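Local coordinates for multidrug resistance protein (Vibrio cholerae, PDB 1YC9) that probably serves as the trimeric outer-membrane exit duct of a multidrug efflux system, and could be involved in resistance to toxic compounds such as puromycin and acriflavine, at residues D111-W115 with G116-A120; A120-V123 with A124-E128; L300-L303 with F304-G307. The protein carries 1 engineered substitution. All blocks are in the same frame, centred on the assembly; numbering follows the deposited sequence.

Contact 1 of 3, residues D111-W115 with G116-A120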
# COMPACT_ATOMS: atom_id res chain seq x y z
N ASP A 111 -7.90 38.05 15.77
CA ASP A 111 -9.13 37.63 15.14
C ASP A 111 -10.19 37.40 16.21
O ASP A 111 -10.04 36.48 17.04
CB ASP A 111 -8.79 36.33 14.39
CG ASP A 111 -9.76 35.97 13.32
OD1 ASP A 111 -10.77 36.66 13.18
OD2 ASP A 111 -9.59 34.95 12.58
N PHE A 112 -11.31 38.12 16.15
CA PHE A 112 -12.36 37.95 17.21
C PHE A 112 -13.10 36.64 17.42
O PHE A 112 -13.56 36.35 18.58
CB PHE A 112 -13.40 39.03 17.13
CG PHE A 112 -12.97 40.30 17.74
CD1 PHE A 112 -12.61 41.38 16.94
CD2 PHE A 112 -12.92 40.46 19.13
CE1 PHE A 112 -12.28 42.60 17.50
CE2 PHE A 112 -12.51 41.63 19.69
CZ PHE A 112 -12.22 42.73 18.89
N ASP A 113 -13.29 35.89 16.36
CA ASP A 113 -13.97 34.56 16.39
C ASP A 113 -15.43 34.55 16.82
O ASP A 113 -15.84 33.65 17.51
CB ASP A 113 -13.17 33.52 17.20
CG ASP A 113 -13.39 32.11 16.67
OD1 ASP A 113 -13.75 31.99 15.47
OD2 ASP A 113 -13.23 31.10 17.36
N PHE A 114 -16.22 35.49 16.33
CA PHE A 114 -17.66 35.54 16.73
C PHE A 114 -18.51 34.34 16.40
O PHE A 114 -19.52 34.07 17.07
CB PHE A 114 -18.30 36.77 16.11
CG PHE A 114 -17.97 38.00 16.85
CD1 PHE A 114 -17.17 38.96 16.31
CD2 PHE A 114 -18.42 38.16 18.16
CE1 PHE A 114 -16.84 40.12 17.03
CE2 PHE A 114 -18.08 39.31 18.88
CZ PHE A 114 -17.29 40.28 18.30
N TRP A 115 -18.14 33.61 15.35
CA TRP A 115 -18.90 32.44 14.96
C TRP A 115 -18.27 31.11 15.36
O TRP A 115 -18.79 30.04 15.04
CB TRP A 115 -19.18 32.49 13.45
CG TRP A 115 -19.49 33.80 13.09
CD1 TRP A 115 -18.65 34.72 12.52
CD2 TRP A 115 -20.72 34.47 13.32
NE1 TRP A 115 -19.29 35.93 12.41
CE2 TRP A 115 -20.57 35.79 12.87
CE3 TRP A 115 -21.96 34.08 13.82
CZ2 TRP A 115 -21.59 36.71 12.92
CZ3 TRP A 115 -22.97 34.99 13.89
CH2 TRP A 115 -22.79 36.29 13.42
N GLY A 116 -17.12 31.16 16.04
CA GLY A 116 -16.52 29.95 16.50
C GLY A 116 -15.69 29.17 15.49
O GLY A 116 -15.34 28.07 15.77
N LYS A 117 -15.45 29.75 14.32
CA LYS A 117 -14.58 29.16 13.30
C LYS A 117 -13.22 28.73 13.85
O LYS A 117 -12.74 27.63 13.56
CB LYS A 117 -14.37 30.19 12.20
CG LYS A 117 -13.74 29.68 11.02
CD LYS A 117 -13.75 30.74 9.93
CE LYS A 117 -12.78 31.86 10.17
NZ LYS A 117 -12.96 32.84 9.10
N ASN A 118 -12.58 29.65 14.57
CA ASN A 118 -11.21 29.39 15.01
C ASN A 118 -11.21 28.39 16.16
O ASN A 118 -10.38 27.51 16.24
CB ASN A 118 -10.50 30.69 15.39
CG ASN A 118 -10.33 31.64 14.23
OD1 ASN A 118 -10.49 31.23 13.08
ND2 ASN A 118 -9.94 32.90 14.51
N ARG A 119 -12.17 28.50 17.06
CA ARG A 119 -12.30 27.49 18.05
C ARG A 119 -12.48 26.11 17.40
O ARG A 119 -11.88 25.14 17.82
CB ARG A 119 -13.50 27.79 18.94
CG ARG A 119 -13.60 26.77 20.04
CD ARG A 119 -14.66 27.13 21.06
NE ARG A 119 -15.97 27.07 20.44
CZ ARG A 119 -17.11 27.28 21.08
NH1 ARG A 119 -17.10 27.53 22.37
NH2 ARG A 119 -18.25 27.22 20.41
N ALA A 120 -13.32 26.01 16.34
CA ALA A 120 -13.53 24.73 15.71
C ALA A 120 -12.26 24.19 15.11
O ALA A 120 -12.00 22.98 15.10
CB ALA A 120 -14.65 24.86 14.58
O HOH W 1 -9.26 33.80 16.95
O HOH W 2 -9.68 32.12 10.74
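D111, the last residue of strand 98-111, reaches N118 in the first turn of helix 117-183, and the D113 carboxylate then accepts from two backbone N-H groups of that turn, so a strand-to-helix junction of the outer membrane factor fold is closed by two aspartates. ND2 of N118 donates to D111 OD2 at 2.8 Å along a nearly straight path, arriving from above the carboxylate plane although the bond lies in the plane of its own amide. One water joins ND2 to the carbonyl of D111, and a second takes N118 OD1 as acceptor.

D113 turns its carboxylate to the helix end. OD1 accepts from N118 N at 2.8 Å and OD2 from R119 N at 2.8 Å, both donors coming in on the syn side but tilted from the carboxylate plane, which holds the group against rotation and satisfies two amides of the first turn. The carboxylate stacks against the N118 amide, their planes 18° apart. D113 also starts a type I turn. After F114, W115 leads its indole away from the helix, where NE1 meets the carbonyl of P285. The turn delivers G116 to the N-cap position, and G116 N closes it by donating to D113 O at 3.2 Å.

Contact 2 of 3, residues A120-V123 with A124-E128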
# COMPACT_ATOMS: atom_id res chain seq x y z
N ALA A 120 -13.32 26.01 16.34
CA ALA A 120 -13.53 24.73 15.71
C ALA A 120 -12.26 24.19 15.11
O ALA A 120 -12.00 22.98 15.10
CB ALA A 120 -14.65 24.86 14.58
N ALA A 121 -11.42 25.09 14.65
CA ALA A 121 -10.12 24.73 14.08
C ALA A 121 -9.26 24.10 15.14
O ALA A 121 -8.62 23.07 14.91
CB ALA A 121 -9.45 25.91 13.50
N VAL A 122 -9.29 24.68 16.33
CA VAL A 122 -8.49 24.09 17.40
C VAL A 122 -9.07 22.78 17.88
O VAL A 122 -8.31 21.85 18.09
CB VAL A 122 -8.28 25.08 18.56
CG1 VAL A 122 -7.50 24.44 19.69
CG2 VAL A 122 -7.62 26.27 18.02
N VAL A 123 -10.39 22.66 17.98
CA VAL A 123 -10.99 21.37 18.30
C VAL A 123 -10.67 20.26 17.30
O VAL A 123 -10.39 19.13 17.68
CB VAL A 123 -12.51 21.48 18.46
CG1 VAL A 123 -13.09 20.11 18.70
CG2 VAL A 123 -12.82 22.40 19.66
N ALA A 124 -10.64 20.62 16.03
CA ALA A 124 -10.25 19.71 14.98
C ALA A 124 -8.81 19.27 15.17
O ALA A 124 -8.53 18.10 15.12
CB ALA A 124 -10.45 20.36 13.61
N ALA A 125 -7.94 20.22 15.47
CA ALA A 125 -6.52 19.90 15.62
C ALA A 125 -6.25 19.03 16.89
O ALA A 125 -5.38 18.14 16.88
CB ALA A 125 -5.72 21.18 15.70
N THR A 126 -6.95 19.31 17.96
CA THR A 126 -6.79 18.54 19.17
C THR A 126 -7.41 17.14 19.04
O THR A 126 -6.96 16.20 19.67
CB THR A 126 -7.39 19.25 20.38
OG1 THR A 126 -8.78 19.49 20.17
CG2 THR A 126 -6.79 20.61 20.54
N SER A 127 -8.47 17.03 18.20
CA SER A 127 -9.07 15.76 17.89
C SER A 127 -8.10 14.94 17.08
O SER A 127 -8.00 13.74 17.29
CB SER A 127 -10.40 15.95 17.15
OG SER A 127 -11.31 16.61 17.99
N GLU A 128 -7.38 15.58 16.15
CA GLU A 128 -6.33 14.89 15.42
C GLU A 128 -5.22 14.45 16.32
O GLU A 128 -4.65 13.37 16.16
CB GLU A 128 -5.72 15.76 14.29
CG GLU A 128 -6.75 15.94 13.17
CD GLU A 128 -6.98 14.71 12.30
OE1 GLU A 128 -6.30 13.63 12.50
OE2 GLU A 128 -7.88 14.83 11.39
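V123 and S127 meet one turn apart on helix 117-183, a regular alpha-helix in which four successive backbone bonds join 120-123 to 124-128. A124 N reaches A120 O at 2.9 Å, and A125, T126 and S127 repeat the i to i+4 pattern; the T126 N bond to V122 O is 2.9 Å long.

Side-chain hydroxyls add a second layer of polar contacts. S127 OG lies beside its own backbone N (chi1 -63°), a rotamer that turns the hydroxyl back along the helix to donate to V123 O at 2.7 Å. That carbonyl also accepts from S127 N, and the two donors come from opposite faces of its plane, so both protons can be accommodated by one oxygen. T126 OG1 sits between its backbone N and carbonyl carbon (chi1 59°), 3.0 Å from V123 O and 3.2 Å from V122 O; its single proton has both carbonyls within range.

Apolar contact is slight: V122 CG1 comes within 4.0 Å of T126 CG2. On the neighbouring side chain, the CG1 methyl of V123 lies beside the hydroxyl of S127.

A125 packs on F62 and A66 of helix 47-67, while A120 and V123 meet Q274, S127 meets W267, and E128 forms a salt bridge with R268, these three partners all on helix 260-281.

Contact 3 of 3, residues L300-L303 with F304-G307. With BOG (octyl beta-D-glucopyranoside), chain B.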
# COMPACT_ATOMS: atom_id res chain seq x y z
N LEU A 300 15.43 60.14 8.56
CA LEU A 300 15.76 59.11 9.54
C LEU A 300 16.30 59.66 10.84
O LEU A 300 16.03 59.09 11.91
CB LEU A 300 16.82 58.16 9.00
CG LEU A 300 16.37 57.24 7.91
CD1 LEU A 300 17.65 56.48 7.49
CD2 LEU A 300 15.30 56.29 8.43
N ASP A 301 17.00 60.80 10.75
CA ASP A 301 17.53 61.46 11.96
C ASP A 301 16.41 62.13 12.78
O ASP A 301 16.64 62.66 13.86
CB ASP A 301 18.61 62.47 11.66
CG ASP A 301 18.24 63.44 10.60
OD1 ASP A 301 17.45 63.13 9.69
OD2 ASP A 301 18.75 64.58 10.55
N HIS A 302 15.20 62.14 12.24
CA HIS A 302 14.05 62.66 12.96
C HIS A 302 13.06 61.61 13.45
O HIS A 302 11.94 62.00 13.90
CB HIS A 302 13.34 63.66 12.05
CG HIS A 302 14.14 64.90 11.79
ND1 HIS A 302 14.33 65.88 12.75
CD2 HIS A 302 14.78 65.33 10.67
CE1 HIS A 302 15.08 66.85 12.23
NE2 HIS A 302 15.36 66.53 10.97
N LEU A 303 13.44 60.34 13.37
CA LEU A 303 12.54 59.21 13.61
C LEU A 303 11.88 59.32 14.99
O LEU A 303 10.68 59.09 15.15
CB LEU A 303 13.28 57.91 13.49
CG LEU A 303 12.44 56.66 13.60
CD1 LEU A 303 11.33 56.64 12.51
CD2 LEU A 303 13.33 55.44 13.54
N PHE A 304 12.68 59.77 15.95
CA PHE A 304 12.24 59.84 17.33
C PHE A 304 11.78 61.20 17.86
O PHE A 304 11.43 61.27 19.06
CB PHE A 304 13.32 59.25 18.23
CG PHE A 304 13.72 57.87 17.87
CD1 PHE A 304 15.03 57.60 17.48
CD2 PHE A 304 12.83 56.83 17.91
CE1 PHE A 304 15.42 56.30 17.13
CE2 PHE A 304 13.22 55.52 17.56
CZ PHE A 304 14.51 55.25 17.19
N ASP A 305 11.72 62.20 17.01
CA ASP A 305 11.32 63.56 17.33
C ASP A 305 9.93 63.55 17.93
O ASP A 305 9.04 62.80 17.50
CB ASP A 305 11.20 64.48 16.11
CG ASP A 305 12.56 64.90 15.53
OD1 ASP A 305 13.59 64.36 15.96
OD2 ASP A 305 12.67 65.77 14.68
N SER A 306 9.75 64.42 18.91
CA SER A 306 8.40 64.71 19.41
C SER A 306 7.42 64.98 18.23
O SER A 306 7.76 65.70 17.28
CB SER A 306 8.45 65.91 20.37
OG SER A 306 7.11 66.15 20.78
N GLY A 307 6.27 64.33 18.26
CA GLY A 307 5.23 64.44 17.24
C GLY A 307 5.26 63.43 16.10
O GLY A 307 4.27 63.32 15.36
C1 BOG B . 6.74 58.10 22.04
O1 BOG B . 6.30 56.81 21.94
C2 BOG B . 6.53 58.74 23.45
O2 BOG B . 5.43 58.17 24.19
C3 BOG B . 6.65 60.22 23.36
O3 BOG B . 6.59 60.88 24.59
C4 BOG B . 7.13 60.99 22.14
O4 BOG B . 6.70 62.32 21.92
C5 BOG B . 7.13 60.18 20.84
O5 BOG B . 6.95 58.83 20.85
C6 BOG B . 7.89 60.74 19.63
O6 BOG B . 9.26 60.66 20.16
C1' BOG B . 6.10 56.13 20.70
C2' BOG B . 6.51 54.70 20.81
C3' BOG B . 5.98 53.99 22.06
C4' BOG B . 6.30 52.52 22.04
C5' BOG B . 5.75 51.84 23.26
C6' BOG B . 5.74 50.31 23.17
C7' BOG B . 7.03 49.66 23.63
C8' BOG B . 6.84 48.15 23.76
O HOH W 3 15.21 61.23 15.94
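H302 and D305 join across a type I turn. H302 CB lies 3.4 Å from D305 OD2. CG stands beside the backbone N (chi1 -68°), a setting that brings the ND1 edge of the ring to the aspartate, and H302 CG is likewise 3.4 Å from D305 OD2. At ND1 the approach becomes a short hydrogen bond: H302 ND1 donates to D305 OD2 at 2.5 Å with an angle of 149° at the hydrogen. The oxygen is met on its syn side, somewhat out of the carboxylate plane, while ring and carboxylate stand almost perpendicular. Farther round, H302 CE1 is 3.6 Å from D305 OD2.

The backbone closes the same turn, D305 N donating to H302 O, and a water links D301 O to F304 N. On the surface, L303 CD2 lies over a face of the F304 ring, 4.2 Å from its centroid, in a CH-pi contact. The carbonyl of F304 accepts from O6 of the octyl glucoside, and H302 also packs on R88 of the second subunit. Together these features make a beta-turn braced by a His-carboxylate pair, in the loop between strands 286-298 and 309-322 of the barrel.

Contacts 1 and 2 follow one another without a break: they share A120, both draw on helix 117-183, and their centres lie 12 Å apart. Contact 1 is where strand 98-111 hands over to this helix, and contact 2 is the next turns along it. Contact 3 comes later in the chain, in the loop between strands 286-298 and 309-322, with its centre about 40 Å from that of contact 1 and 47 Å from that of contact 2. Strands 98-111 and 286-298 are neighbours in the antiparallel sheet, so contacts 1 and 3 sit at opposite ends of the beta portion, and the three together trace the passage from helical tunnel to barrel loop.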